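Putative 4-Hydroxy-2-oxoglutarate aldolase / 2-dehydro-3-deoxyphosphogluconate aldolase (Yersinia enterocolitica, PDB 3LM7) is of uncharacterised function but belongs to the KDGP aldolase family, whose members are built on the TIM-barrel fold. Local coordinates at residues Asn18-Ser23 with His219-Ile224; Gly187-Pro192 with Gly212-Ile217. All coordinates share one frame; numbering follows the deposited sequence.

Interaction 1: residues Asn18-Ser23 with His219-Ile224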
loop_
_atom_site.group_PDB
_atom_site.type_symbol
_atom_site.label_atom_id
_atom_site.label_comp_id
_atom_site.label_asym_id
_atom_site.label_seq_id
_atom_site.Cartn_x
_atom_site.Cartn_y
_atom_site.Cartn_z
ATOM N N ASN A 18 -5.514 -17.110 2.501
ATOM C CA ASN A 18 -4.891 -18.006 3.431
ATOM C C ASN A 18 -5.820 -19.171 3.765
ATOM O O ASN A 18 -6.919 -18.962 4.323
ATOM C CB ASN A 18 -4.418 -17.172 4.695
ATOM C CG ASN A 18 -3.520 -17.947 5.690
ATOM O OD1 ASN A 18 -2.562 -17.339 6.296
ATOM N ND2 ASN A 18 -3.839 -19.197 5.969
ATOM N N VAL A 19 -5.377 -20.415 3.489
ATOM C CA VAL A 19 -6.273 -21.560 3.681
ATOM C C VAL A 19 -5.390 -22.634 4.210
ATOM O O VAL A 19 -4.164 -22.544 4.097
ATOM C CB VAL A 19 -6.987 -21.998 2.286
ATOM C CG1 VAL A 19 -7.707 -20.816 1.632
ATOM C CG2 VAL A 19 -5.927 -22.501 1.279
ATOM N N LEU A 20 -5.966 -23.662 4.811
ATOM C CA LEU A 20 -5.183 -24.739 5.404
ATOM C C LEU A 20 -4.933 -25.879 4.420
ATOM O O LEU A 20 -5.756 -26.142 3.568
ATOM C CB LEU A 20 -5.947 -25.332 6.610
ATOM C CG LEU A 20 -6.215 -24.351 7.751
ATOM C CD1 LEU A 20 -6.978 -25.054 8.883
ATOM C CD2 LEU A 20 -4.900 -23.603 8.262
ATOM N N ALA A 21 -3.831 -26.591 4.587
ATOM C CA ALA A 21 -3.601 -27.807 3.794
ATOM C C ALA A 21 -3.922 -29.020 4.634
ATOM O O ALA A 21 -3.558 -29.077 5.799
ATOM C CB ALA A 21 -2.137 -27.869 3.281
ATOM N N GLY A 22 -4.560 -30.023 4.049
ATOM C CA GLY A 22 -4.777 -31.255 4.824
ATOM C C GLY A 22 -3.687 -32.293 4.556
ATOM O O GLY A 22 -3.664 -33.347 5.216
ATOM N N SER A 23 -2.809 -32.021 3.603
ATOM C CA SER A 23 -1.739 -32.977 3.233
ATOM C C SER A 23 -0.766 -32.258 2.302
ATOM O O SER A 23 -1.080 -31.168 1.806
ATOM C CB SER A 23 -2.342 -34.180 2.470
ATOM O OG SER A 23 -2.762 -33.821 1.157
ATOM N N HIS A 219 -8.745 -15.285 5.787
ATOM C CA HIS A 219 -8.527 -16.680 6.106
ATOM C C HIS A 219 -9.812 -17.430 5.860
ATOM O O HIS A 219 -10.845 -16.964 6.296
ATOM C CB HIS A 219 -8.145 -16.819 7.593
ATOM C CG HIS A 219 -6.800 -16.251 7.896
ATOM N ND1 HIS A 219 -5.812 -16.996 8.497
ATOM C CD2 HIS A 219 -6.268 -15.024 7.659
ATOM C CE1 HIS A 219 -4.730 -16.240 8.649
ATOM N NE2 HIS A 219 -4.984 -15.035 8.173
ATOM N N ILE A 220 -9.731 -18.576 5.170
ATOM C CA ILE A 220 -10.930 -19.367 4.857
ATOM C C ILE A 220 -10.668 -20.831 5.177
ATOM O O ILE A 220 -9.827 -21.450 4.580
ATOM C CB ILE A 220 -11.376 -19.231 3.365
ATOM C CG1 ILE A 220 -11.246 -17.773 2.851
ATOM C CG2 ILE A 220 -12.819 -19.758 3.231
ATOM C CD1 ILE A 220 -9.808 -17.395 2.358
ATOM N N TYR A 221 -11.355 -21.339 6.178
ATOM C CA TYR A 221 -10.993 -22.590 6.819
ATOM C C TYR A 221 -12.161 -23.581 6.626
ATOM O O TYR A 221 -12.425 -23.969 5.505
ATOM C CB TYR A 221 -10.690 -22.363 8.298
ATOM C CG TYR A 221 -9.439 -21.523 8.576
ATOM C CD1 TYR A 221 -8.373 -21.451 7.667
ATOM C CD2 TYR A 221 -9.310 -20.857 9.764
ATOM C CE1 TYR A 221 -7.205 -20.650 7.932
ATOM C CE2 TYR A 221 -8.130 -20.114 10.072
ATOM C CZ TYR A 221 -7.104 -20.027 9.150
ATOM O OH TYR A 221 -5.967 -19.316 9.495
ATOM N N SER A 222 -12.890 -23.938 7.686
ATOM C CA SER A 222 -13.712 -25.157 7.588
ATOM C C SER A 222 -14.803 -25.092 6.498
ATOM O O SER A 222 -15.231 -26.132 6.028
ATOM C CB SER A 222 -14.341 -25.503 8.955
ATOM O OG SER A 222 -15.251 -24.483 9.304
ATOM N N SER A 223 -15.276 -23.891 6.118
ATOM C CA SER A 223 -16.314 -23.777 5.136
ATOM C C SER A 223 -15.850 -24.311 3.739
ATOM O O SER A 223 -16.662 -24.595 2.871
ATOM C CB SER A 223 -16.704 -22.305 4.997
ATOM O OG SER A 223 -15.581 -21.616 4.507
ATOM N N ILE A 224 -14.541 -24.408 3.533
ATOM C CA ILE A 224 -13.985 -24.960 2.253
ATOM C C ILE A 224 -13.207 -26.241 2.408
ATOM O O ILE A 224 -12.439 -26.631 1.509
ATOM C CB ILE A 224 -13.151 -23.897 1.472
ATOM C CG1 ILE A 224 -11.926 -23.425 2.258
ATOM C CG2 ILE A 224 -14.065 -22.696 1.030
ATOM C CD1 ILE A 224 -10.977 -22.608 1.480
HETATM O O HOH W 1 -3.316 -19.821 8.557
HETATM O O HOH W 2 -8.831 -24.094 4.636
#

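Interaction 2: residues Gly187-Pro192 with Gly212-Ile217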
loop_
_atom_site.group_PDB
_atom_site.type_symbol
_atom_site.label_atom_id
_atom_site.label_comp_id
_atom_site.label_asym_id
_atom_site.label_seq_id
_atom_site.Cartn_x
_atom_site.Cartn_y
_atom_site.Cartn_z
ATOM N N GLY A 187 -1.812 2.765 7.532
ATOM C CA GLY A 187 -0.925 1.959 6.667
ATOM C C GLY A 187 -0.712 0.525 7.141
ATOM O O GLY A 187 0.293 -0.092 6.818
ATOM N N PHE A 188 -1.644 -0.020 7.919
ATOM C CA PHE A 188 -1.453 -1.374 8.493
ATOM C C PHE A 188 -2.357 -2.372 7.741
ATOM O O PHE A 188 -3.283 -1.989 7.027
ATOM C CB PHE A 188 -1.771 -1.375 10.005
ATOM C CG PHE A 188 -0.994 -2.382 10.808
ATOM C CD1 PHE A 188 0.411 -2.333 10.857
ATOM C CD2 PHE A 188 -1.678 -3.341 11.604
ATOM C CE1 PHE A 188 1.146 -3.268 11.644
ATOM C CE2 PHE A 188 -0.944 -4.235 12.424
ATOM C CZ PHE A 188 0.476 -4.185 12.445
ATOM N N TRP A 189 -2.002 -3.647 7.821
ATOM C CA TRP A 189 -2.655 -4.698 7.029
ATOM C C TRP A 189 -3.650 -5.464 7.855
ATOM O O TRP A 189 -3.648 -5.393 9.091
ATOM C CB TRP A 189 -1.573 -5.631 6.453
ATOM C CG TRP A 189 -0.519 -4.832 5.665
ATOM C CD1 TRP A 189 -0.650 -3.545 5.107
ATOM C CD2 TRP A 189 0.794 -5.277 5.340
ATOM N NE1 TRP A 189 0.531 -3.184 4.509
ATOM C CE2 TRP A 189 1.429 -4.225 4.611
ATOM C CE3 TRP A 189 1.497 -6.494 5.560
ATOM C CZ2 TRP A 189 2.755 -4.333 4.126
ATOM C CZ3 TRP A 189 2.877 -6.581 5.099
ATOM C CH2 TRP A 189 3.461 -5.490 4.388
ATOM N N LEU A 190 -4.522 -6.225 7.184
ATOM C CA LEU A 190 -5.645 -6.815 7.892
ATOM C C LEU A 190 -5.953 -8.238 7.421
ATOM O O LEU A 190 -5.977 -8.505 6.191
ATOM C CB LEU A 190 -6.889 -5.928 7.634
ATOM C CG LEU A 190 -8.231 -6.276 8.350
ATOM C CD1 LEU A 190 -8.050 -6.475 9.873
ATOM C CD2 LEU A 190 -9.256 -5.115 8.096
ATOM N N GLU A 191 -6.230 -9.136 8.388
ATOM C CA GLU A 191 -6.496 -10.529 8.084
ATOM C C GLU A 191 -7.811 -10.933 8.729
ATOM O O GLU A 191 -7.832 -11.419 9.886
ATOM C CB GLU A 191 -5.324 -11.411 8.595
ATOM C CG GLU A 191 -3.937 -10.836 8.205
ATOM C CD GLU A 191 -2.821 -11.834 8.340
ATOM O OE1 GLU A 191 -3.116 -13.044 8.521
ATOM O OE2 GLU A 191 -1.665 -11.444 8.133
ATOM N N PRO A 192 -8.941 -10.701 8.029
ATOM C CA PRO A 192 -10.218 -11.120 8.628
ATOM C C PRO A 192 -10.308 -12.635 8.731
ATOM O O PRO A 192 -9.912 -13.355 7.787
ATOM C CB PRO A 192 -11.281 -10.606 7.637
ATOM C CG PRO A 192 -10.534 -10.453 6.339
ATOM C CD PRO A 192 -9.110 -10.110 6.682
ATOM N N GLY A 212 -9.625 1.039 2.113
ATOM C CA GLY A 212 -8.317 1.435 1.571
ATOM C C GLY A 212 -7.177 0.580 2.173
ATOM O O GLY A 212 -5.998 0.928 2.058
ATOM N N VAL A 213 -7.519 -0.545 2.817
ATOM C CA VAL A 213 -6.464 -1.406 3.367
ATOM C C VAL A 213 -5.494 -1.895 2.245
ATOM O O VAL A 213 -5.948 -2.464 1.260
ATOM C CB VAL A 213 -7.013 -2.610 4.169
ATOM C CG1 VAL A 213 -5.873 -3.424 4.779
ATOM C CG2 VAL A 213 -7.975 -2.120 5.262
ATOM N N THR A 214 -4.199 -1.671 2.436
ATOM C CA THR A 214 -3.187 -1.927 1.426
ATOM C C THR A 214 -2.966 -3.425 1.130
ATOM O O THR A 214 -2.809 -3.800 -0.054
ATOM C CB THR A 214 -1.886 -1.261 1.823
ATOM O OG1 THR A 214 -2.192 0.148 1.945
ATOM C CG2 THR A 214 -0.875 -1.373 0.672
ATOM N N LYS A 215 -2.916 -4.242 2.182
ATOM C CA LYS A 215 -2.826 -5.697 1.999
ATOM C C LYS A 215 -3.862 -6.355 2.843
ATOM O O LYS A 215 -3.976 -6.071 4.078
ATOM C CB LYS A 215 -1.450 -6.186 2.468
ATOM C CG LYS A 215 -0.245 -5.465 1.738
ATOM C CD LYS A 215 0.069 -6.054 0.457
ATOM C CE LYS A 215 1.375 -5.542 -0.154
ATOM N NZ LYS A 215 1.133 -4.225 -0.753
ATOM N N VAL A 216 -4.584 -7.278 2.232
ATOM C CA VAL A 216 -5.642 -7.997 2.924
ATOM C C VAL A 216 -5.380 -9.477 2.778
ATOM O O VAL A 216 -5.098 -9.936 1.664
ATOM C CB VAL A 216 -7.063 -7.678 2.325
ATOM C CG1 VAL A 216 -8.130 -8.322 3.211
ATOM C CG2 VAL A 216 -7.229 -6.138 2.250
ATOM N N ILE A 217 -5.398 -10.214 3.890
ATOM C CA ILE A 217 -5.086 -11.662 3.857
ATOM C C ILE A 217 -6.282 -12.345 4.542
ATOM O O ILE A 217 -6.302 -12.536 5.749
ATOM C CB ILE A 217 -3.725 -12.038 4.554
ATOM C CG1 ILE A 217 -2.558 -11.326 3.845
ATOM C CG2 ILE A 217 -3.510 -13.630 4.538
ATOM C CD1 ILE A 217 -1.145 -11.469 4.613
HETATM O O HOH W 3 -3.304 -0.325 4.845
#

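Interaction 1: residues Asn18-Ser23 with His219-Ile224
A single parallel beta bridge, extended by side-chain stacking, joins strand 17-20, the first of the barrel, to the irregular run 219-224, after helix 201-211 and before strand 225-226. The bridge pairs Asn-18 with His-219: Ile-220 N donates to Asn-18 O at 3.0 Å, nearly along the C=O axis. One step on, the pairing is opened by a water, which accepts from Leu-20 N and donates to Ile-220 O.

Asn-18 holds its CG anti to the backbone N (chi1 -170°), laying CB over the His-219 ring, 3.9 Å from its centroid, with the amide stacked 18° from the ring plane. His-219 ND1 lies 2.5 Å from Tyr-221 OH, a short hydrogen bond that steadies both rings. A second water joins this hydroxyl to Asn-18 ND2, while Ser-69 takes OD1. Leu-20 crosses the tyrosine ring, its CG 3.6 Å from Tyr-221 CD1.

On the apolar flank, Val-19 CG1 meets Ile-224 CD1 at 3.7 Å and, more loosely, the CD1 of Ile-220. Val-19 continues onto Ile-30 of helix 24-33 and Val-38 of strand 38-43, whereas Ile-220 and Ile-224 pack on Leu-240 of helix 234-247.

Interaction 2: residues Gly187-Pro192 with Gly212-Ile217
Residues 187-192 and 212-217 run side by side as neighbouring parallel barrel segments, linked through helix 201-211 in a beta-alpha-beta-like crossover. Leu-190 and Val-216 form the bridge. Leu-190 N donates to Lys-215 O at 3.2 Å, and Leu-190 O accepts from Ile-217 N at 2.9 Å; N-H...O angles of 162° and 165° make both bonds nearly straight. Leu-190 O also receives the CA-H of Val-216.

The tight part lies along the flank of Trp-189, Glu-191, Lys-215 and Ile-217. Lys-215 CG sits over the indole face, 3.6 Å from the centroid of the five-membered ring and 11° off its normal, a CH-pi contact. The lysine bends at chi2 and chi4, so its chain leaves the ring and NZ reaches Asp-13 O. Glu-191 and Ile-217 point the same way, with Ile-217 CD1 3.6 Å from Glu-191 OE2. On the helix-facing side of strand 189-192, Leu-190 CB touches Val-213 CG1 at 3.9 Å, while Leu-190 also packs on Tyr-176 and Val-179 of helix 173-185.

The looser end is at Phe-188 and Thr-214, where the backbones part and a water spans them, donating to Phe-188 O and accepting from Thr-214 N at 2.9 Å. Here Thr-214 is partly exposed and packs on Thr-214 of the second subunit.

The chemistry concentrates at the buried Glu-191 carboxylate. Its OE2 bonds to Ser-161, and OE1 is gripped by His-219, Asn-117 and His-94, a polar cluster that would be expected to favour the ionised carboxylate, although the aliphatic Ile-217 lies alongside it.

From the N terminus, strand 17-20 comes first, and its partner lies almost at the end of the barrel: interaction 1 closes a loop of 195 residues. Interaction 2 is nested within it, joining strand 189-192 to 212-217 across just 19 residues that include helix 201-211. Since 17-20 and 189-192 are the outermost strands of the seven-stranded parallel sheet, the run 212-220 bridges the two edges and completes the closed barrel. The two contacts, centred about 19 Å apart, meet where His-219 N faces Pro-192 O in a probable hydrogen bond and where Asn-18 CB packs on Ile-217 CG2.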